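Peptide synthetase, module 7 (PDB 4TX3) is a condensation-type domain of a nonribosomal peptide synthetase, probably recruiting the cytochrome P450 enzymes that crosslink a glycopeptide antibiotic precursor. Local coordinates at residues P6-T20 against A177-L190. Residues are numbered along the deposited sequence; the frame is centred on the assembly and turned at random.
Sequences PALEAVTRPERVPLT and ALQFADYAIWEQRL. With SO4 (sulfate ion), chain H.
An irregular N-terminal strap, from Pro-6 to Thr-20, runs along nearly the whole of helix 180-191 in this condensation-type fold, packing on the helix and on Leu-178 just before it. At one end the NE1 N-H of Trp-186 is hydrogen-bonded to Pro-6 O at 2.7 Å; the oxygen lies in the ring plane, although the N-H arrives from above the carbonyl plane. Leu-8 lies across one face of the indole, CB 3.9 Å from the centroid of the five-membered ring in a CH-pi contact, while Leu-190 CD1 occupies the opposite face. With CG anti to the backbone N (chi1 172°), Leu-8 also meets Leu-178 CD1 through its CG at 3.6 Å. Asp-182 links strap and helix start: OD2 accepts a hydrogen bond from Gln-179 N at the N-cap (2.9 Å), and OD1 one from Val-11 N (3.1 Å), from above the carboxylate plane. A water joins Glu-9 O to Asp-182 O. Farther along, Ile-185 CD1 meets Val-11 CG1 tip to tip and packs against Pro-14 CD at 3.6 Å. Thr-20 CG2 settles against Phe-180 CZ at 3.6 Å, and Glu-187 OE2 accepts a hydrogen bond from Ala-21 N at the start of helix 21-28. Thus the side-chain pairs are largely apolar, whereas two polar grips, at Trp-186 and Asp-182, hold strap backbone groups; the acceptor role of Asp-182 at the helix N-terminus would probably favour its charged form.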
loop_
_atom_site.group_PDB
_atom_site.type_symbol
_atom_site.label_atom_id
_atom_site.label_comp_id
_atom_site.label_asym_id
_atom_site.label_seq_id
_atom_site.Cartn_x
_atom_site.Cartn_y
_atom_site.Cartn_z
ATOM N N PRO B 6 13.066 24.075 -6.029
ATOM C CA PRO B 6 12.527 24.709 -4.821
ATOM C C PRO B 6 11.851 23.681 -3.908
ATOM O O PRO B 6 11.465 22.605 -4.349
ATOM C CB PRO B 6 11.517 25.721 -5.372
ATOM C CG PRO B 6 11.175 25.198 -6.740
ATOM C CD PRO B 6 12.424 24.572 -7.254
ATOM N N ALA B 7 11.733 24.001 -2.635
ATOM C CA ALA B 7 11.045 23.113 -1.720
ATOM C C ALA B 7 9.584 22.977 -2.101
ATOM O O ALA B 7 8.901 23.958 -2.400
ATOM C CB ALA B 7 11.163 23.608 -0.300
ATOM N N LEU B 8 9.121 21.735 -2.101
ATOM C CA LEU B 8 7.707 21.443 -2.221
ATOM C C LEU B 8 7.103 21.565 -0.827
ATOM O O LEU B 8 7.405 20.781 0.063
ATOM C CB LEU B 8 7.500 20.053 -2.821
ATOM C CG LEU B 8 6.080 19.483 -2.868
ATOM C CD1 LEU B 8 5.166 20.360 -3.703
ATOM C CD2 LEU B 8 6.082 18.042 -3.390
ATOM N N GLU B 9 6.279 22.579 -0.616
ATOM C CA GLU B 9 5.702 22.781 0.706
ATOM C C GLU B 9 4.385 23.533 0.612
ATOM O O GLU B 9 4.055 24.097 -0.434
ATOM C CB GLU B 9 6.684 23.534 1.618
ATOM C CG GLU B 9 7.048 24.942 1.157
ATOM C CD GLU B 9 7.936 25.667 2.161
ATOM O OE1 GLU B 9 8.506 26.726 1.826
ATOM O OE2 GLU B 9 8.068 25.180 3.299
ATOM N N ALA B 10 3.628 23.520 1.705
ATOM C CA ALA B 10 2.408 24.306 1.803
ATOM C C ALA B 10 2.752 25.760 1.548
ATOM O O ALA B 10 3.801 26.235 1.963
ATOM C CB ALA B 10 1.767 24.135 3.166
ATOM N N VAL B 11 1.870 26.472 0.868
ATOM C CA VAL B 11 2.177 27.829 0.449
ATOM C C VAL B 11 0.964 28.717 0.685
ATOM O O VAL B 11 -0.158 28.259 0.553
ATOM C CB VAL B 11 2.615 27.828 -1.044
ATOM C CG1 VAL B 11 2.160 29.072 -1.777
ATOM C CG2 VAL B 11 4.126 27.605 -1.154
ATOM N N THR B 12 1.170 29.972 1.073
ATOM C CA THR B 12 0.030 30.867 1.251
ATOM C C THR B 12 -0.715 30.946 -0.057
ATOM O O THR B 12 -0.116 31.215 -1.103
ATOM C CB THR B 12 0.437 32.272 1.682
ATOM O OG1 THR B 12 0.952 32.224 3.014
ATOM C CG2 THR B 12 -0.771 33.191 1.648
ATOM N N ARG B 13 -2.013 30.687 -0.021
ATOM C CA ARG B 13 -2.758 30.674 -1.263
ATOM C C ARG B 13 -2.775 32.081 -1.880
ATOM O O ARG B 13 -3.109 33.068 -1.210
ATOM C CB ARG B 13 -4.182 30.149 -1.050
ATOM C CG ARG B 13 -4.837 29.750 -2.366
ATOM C CD ARG B 13 -6.333 29.552 -2.243
ATOM N NE ARG B 13 -6.646 28.383 -1.429
ATOM C CZ ARG B 13 -7.878 28.019 -1.091
ATOM N NH1 ARG B 13 -8.920 28.732 -1.506
ATOM N NH2 ARG B 13 -8.068 26.942 -0.337
ATOM N N PRO B 14 -2.366 32.177 -3.151
ATOM C CA PRO B 14 -2.485 33.419 -3.922
ATOM C C PRO B 14 -3.899 33.604 -4.479
ATOM O O PRO B 14 -4.725 32.680 -4.446
ATOM C CB PRO B 14 -1.462 33.231 -5.048
ATOM C CG PRO B 14 -1.395 31.764 -5.254
ATOM C CD PRO B 14 -1.655 31.127 -3.898
ATOM N N GLU B 15 -4.173 34.801 -4.980
ATOM C CA GLU B 15 -5.477 35.116 -5.547
ATOM C C GLU B 15 -5.661 34.391 -6.870
ATOM O O GLU B 15 -6.759 33.976 -7.218
ATOM C CB GLU B 15 -5.628 36.628 -5.735
ATOM C CG GLU B 15 -5.922 37.395 -4.450
ATOM C CD GLU B 15 -7.226 36.958 -3.799
ATOM O OE1 GLU B 15 -8.253 36.929 -4.509
ATOM O OE2 GLU B 15 -7.223 36.638 -2.586
ATOM N N ARG B 16 -4.571 34.223 -7.599
ATOM C CA ARG B 16 -4.623 33.575 -8.899
ATOM C C ARG B 16 -3.726 32.336 -8.930
ATOM O O ARG B 16 -2.539 32.413 -9.229
ATOM C CB ARG B 16 -4.233 34.580 -9.985
ATOM C CG ARG B 16 -5.152 35.791 -9.999
ATOM C CD ARG B 16 -4.435 37.059 -10.443
ATOM N NE ARG B 16 -3.456 37.569 -9.474
ATOM C CZ ARG B 16 -2.810 38.727 -9.619
ATOM N NH1 ARG B 16 -3.064 39.489 -10.674
ATOM N NH2 ARG B 16 -1.924 39.140 -8.716
ATOM N N VAL B 17 -4.312 31.192 -8.594
ATOM C CA VAL B 17 -3.590 29.931 -8.536
ATOM C C VAL B 17 -3.397 29.386 -9.945
ATOM O O VAL B 17 -4.363 29.236 -10.694
ATOM C CB VAL B 17 -4.347 28.904 -7.669
ATOM C CG1 VAL B 17 -3.659 27.542 -7.716
ATOM C CG2 VAL B 17 -4.493 29.427 -6.241
ATOM N N PRO B 18 -2.144 29.101 -10.325
ATOM C CA PRO B 18 -1.930 28.639 -11.697
ATOM C C PRO B 18 -2.329 27.181 -11.896
ATOM O O PRO B 18 -2.303 26.394 -10.956
ATOM C CB PRO B 18 -0.424 28.804 -11.883
ATOM C CG PRO B 18 0.122 28.579 -10.532
ATOM C CD PRO B 18 -0.882 29.173 -9.570
ATOM N N LEU B 19 -2.685 26.843 -13.129
ATOM C CA LEU B 19 -2.780 25.456 -13.554
ATOM C C LEU B 19 -1.389 24.830 -13.686
ATOM O O LEU B 19 -0.413 25.539 -13.952
ATOM C CB LEU B 19 -3.511 25.369 -14.892
ATOM C CG LEU B 19 -5.032 25.501 -14.965
ATOM C CD1 LEU B 19 -5.542 26.869 -14.572
ATOM C CD2 LEU B 19 -5.513 25.114 -16.380
ATOM N N THR B 20 -1.281 23.510 -13.536
ATOM C CA THR B 20 -0.052 22.846 -13.969
ATOM C C THR B 20 -0.053 22.786 -15.486
ATOM O O THR B 20 -1.079 23.035 -16.120
ATOM C CB THR B 20 0.102 21.414 -13.437
ATOM O OG1 THR B 20 -0.943 20.593 -13.980
ATOM C CG2 THR B 20 0.095 21.372 -11.905
ATOM N N ALA B 177 -1.148 17.557 4.152
ATOM C CA ALA B 177 -0.056 18.491 4.327
ATOM C C ALA B 177 -0.015 19.430 3.115
ATOM O O ALA B 177 0.137 20.643 3.253
ATOM C CB ALA B 177 1.271 17.749 4.504
ATOM N N LEU B 178 -0.195 18.849 1.937
ATOM C CA LEU B 178 -0.253 19.582 0.677
ATOM C C LEU B 178 -1.602 19.467 -0.006
ATOM O O LEU B 178 -2.163 18.377 -0.092
ATOM C CB LEU B 178 0.822 19.068 -0.283
ATOM C CG LEU B 178 2.252 19.161 0.232
ATOM C CD1 LEU B 178 3.178 18.721 -0.871
ATOM C CD2 LEU B 178 2.556 20.589 0.669
ATOM N N GLN B 179 -2.112 20.595 -0.493
ATOM C CA GLN B 179 -3.199 20.618 -1.479
ATOM C C GLN B 179 -2.633 20.759 -2.899
ATOM O O GLN B 179 -1.486 21.179 -3.065
ATOM C CB GLN B 179 -4.165 21.761 -1.181
ATOM C CG GLN B 179 -4.873 21.604 0.138
ATOM C CD GLN B 179 -5.860 20.453 0.139
ATOM O OE1 GLN B 179 -6.337 20.004 -0.921
ATOM N NE2 GLN B 179 -6.178 19.967 1.336
ATOM N N PHE B 180 -3.423 20.431 -3.922
ATOM C CA PHE B 180 -2.887 20.443 -5.287
ATOM C C PHE B 180 -2.343 21.809 -5.710
ATOM O O PHE B 180 -1.399 21.875 -6.479
ATOM C CB PHE B 180 -3.926 19.983 -6.314
ATOM C CG PHE B 180 -3.323 19.701 -7.666
ATOM C CD1 PHE B 180 -2.495 18.601 -7.850
ATOM C CD2 PHE B 180 -3.533 20.557 -8.731
ATOM C CE1 PHE B 180 -1.899 18.350 -9.085
ATOM C CE2 PHE B 180 -2.947 20.311 -9.971
ATOM C CZ PHE B 180 -2.135 19.204 -10.151
ATOM N N ALA B 181 -2.937 22.889 -5.207
ATOM C CA ALA B 181 -2.477 24.244 -5.519
ATOM C C ALA B 181 -1.019 24.458 -5.097
ATOM O O ALA B 181 -0.287 25.231 -5.736
ATOM C CB ALA B 181 -3.377 25.283 -4.840
ATOM N N ASP B 182 -0.611 23.785 -4.015
ATOM C CA ASP B 182 0.771 23.849 -3.540
ATOM C C ASP B 182 1.733 23.169 -4.542
ATOM O O ASP B 182 2.841 23.646 -4.773
ATOM C CB ASP B 182 0.891 23.202 -2.156
ATOM C CG ASP B 182 -0.054 23.833 -1.112
ATOM O OD1 ASP B 182 -0.156 25.078 -1.042
ATOM O OD2 ASP B 182 -0.702 23.073 -0.355
ATOM N N TYR B 183 1.304 22.051 -5.123
ATOM C CA TYR B 183 2.053 21.385 -6.190
ATOM C C TYR B 183 2.144 22.273 -7.440
ATOM O O TYR B 183 3.222 22.428 -8.020
ATOM C CB TYR B 183 1.408 20.034 -6.543
ATOM C CG TYR B 183 2.158 19.264 -7.596
ATOM C CD1 TYR B 183 3.345 18.602 -7.288
ATOM C CD2 TYR B 183 1.693 19.207 -8.907
ATOM C CE1 TYR B 183 4.057 17.898 -8.272
ATOM C CE2 TYR B 183 2.393 18.516 -9.897
ATOM C CZ TYR B 183 3.570 17.857 -9.575
ATOM O OH TYR B 183 4.266 17.172 -10.562
ATOM N N ALA B 184 1.016 22.859 -7.842
ATOM C CA ALA B 184 0.966 23.728 -9.020
ATOM C C ALA B 184 1.913 24.925 -8.904
ATOM O O ALA B 184 2.572 25.307 -9.877
ATOM C CB ALA B 184 -0.462 24.214 -9.263
ATOM N N ILE B 185 1.976 25.511 -7.713
ATOM C CA ILE B 185 2.813 26.682 -7.491
ATOM C C ILE B 185 4.277 26.283 -7.470
ATOM O O ILE B 185 5.145 27.051 -7.883
ATOM C CB ILE B 185 2.439 27.401 -6.184
ATOM C CG1 ILE B 185 1.088 28.101 -6.346
ATOM C CG2 ILE B 185 3.511 28.418 -5.793
ATOM C CD1 ILE B 185 0.447 28.493 -5.041
ATOM N N TRP B 186 4.537 25.070 -7.006
ATOM C CA TRP B 186 5.872 24.500 -7.032
ATOM C C TRP B 186 6.383 24.316 -8.460
ATOM O O TRP B 186 7.511 24.717 -8.776
ATOM C CB TRP B 186 5.869 23.160 -6.310
ATOM C CG TRP B 186 7.173 22.452 -6.293
ATOM C CD1 TRP B 186 8.293 22.829 -5.631
ATOM C CD2 TRP B 186 7.480 21.207 -6.926
ATOM N NE1 TRP B 186 9.290 21.905 -5.813
ATOM C CE2 TRP B 186 8.818 20.897 -6.603
ATOM C CE3 TRP B 186 6.752 20.324 -7.734
ATOM C CZ2 TRP B 186 9.450 19.749 -7.065
ATOM C CZ3 TRP B 186 7.381 19.175 -8.188
ATOM C CH2 TRP B 186 8.718 18.899 -7.854
ATOM N N GLU B 187 5.557 23.692 -9.309
ATOM C CA GLU B 187 5.902 23.503 -10.719
ATOM C C GLU B 187 6.139 24.850 -11.404
ATOM O O GLU B 187 7.075 25.000 -12.190
ATOM C CB GLU B 187 4.816 22.727 -11.480
ATOM C CG GLU B 187 5.151 22.589 -12.969
ATOM C CD GLU B 187 4.075 21.905 -13.787
ATOM O OE1 GLU B 187 3.791 20.717 -13.491
ATOM O OE2 GLU B 187 3.517 22.551 -14.723
ATOM N N GLN B 188 5.300 25.832 -11.100
ATOM C CA GLN B 188 5.495 27.153 -11.674
ATOM C C GLN B 188 6.836 27.752 -11.239
ATOM O O GLN B 188 7.561 28.307 -12.058
ATOM C CB GLN B 188 4.351 28.084 -11.283
ATOM C CG GLN B 188 4.516 29.476 -11.837
ATOM C CD GLN B 188 3.550 30.457 -11.216
ATOM O OE1 GLN B 188 2.504 30.761 -11.795
ATOM N NE2 GLN B 188 3.901 30.977 -10.033
ATOM N N ARG B 189 7.166 27.624 -9.955
ATOM C CA ARG B 189 8.433 28.141 -9.430
ATOM C C ARG B 189 9.618 27.454 -10.087
ATOM O O ARG B 189 10.654 28.069 -10.335
ATOM C CB ARG B 189 8.513 27.963 -7.916
ATOM C CG ARG B 189 7.678 28.955 -7.149
ATOM C CD ARG B 189 7.660 28.630 -5.674
ATOM N NE ARG B 189 6.863 29.601 -4.929
ATOM C CZ ARG B 189 6.724 29.585 -3.609
ATOM N NH1 ARG B 189 7.338 28.649 -2.892
ATOM N NH2 ARG B 189 5.981 30.508 -3.012
ATOM N N LEU B 190 9.460 26.165 -10.349
ATOM C CA LEU B 190 10.476 25.387 -11.027
ATOM C C LEU B 190 10.642 25.893 -12.466
ATOM O O LEU B 190 11.751 26.184 -12.898
ATOM C CB LEU B 190 10.089 23.917 -10.982
ATOM C CG LEU B 190 11.021 22.809 -11.431
ATOM C CD1 LEU B 190 10.768 21.585 -10.544
ATOM C CD2 LEU B 190 10.720 22.493 -12.872
HETATM S S SO4 H . -1.560 36.992 -6.058
HETATM O O1 SO4 H . -2.257 36.946 -4.770
HETATM O O2 SO4 H . -2.438 36.455 -7.104
HETATM O O3 SO4 H . -1.173 38.375 -6.379
HETATM O O4 SO4 H . -0.362 36.160 -5.934
HETATM O O HOH W 1 4.920 24.336 -2.873
HETATM O O HOH W 2 7.393 28.529 -0.061
HETATM O O HOH W 3 -1.682 26.933 -1.334
HETATM O O HOH W 4 2.113 25.675 -12.663
#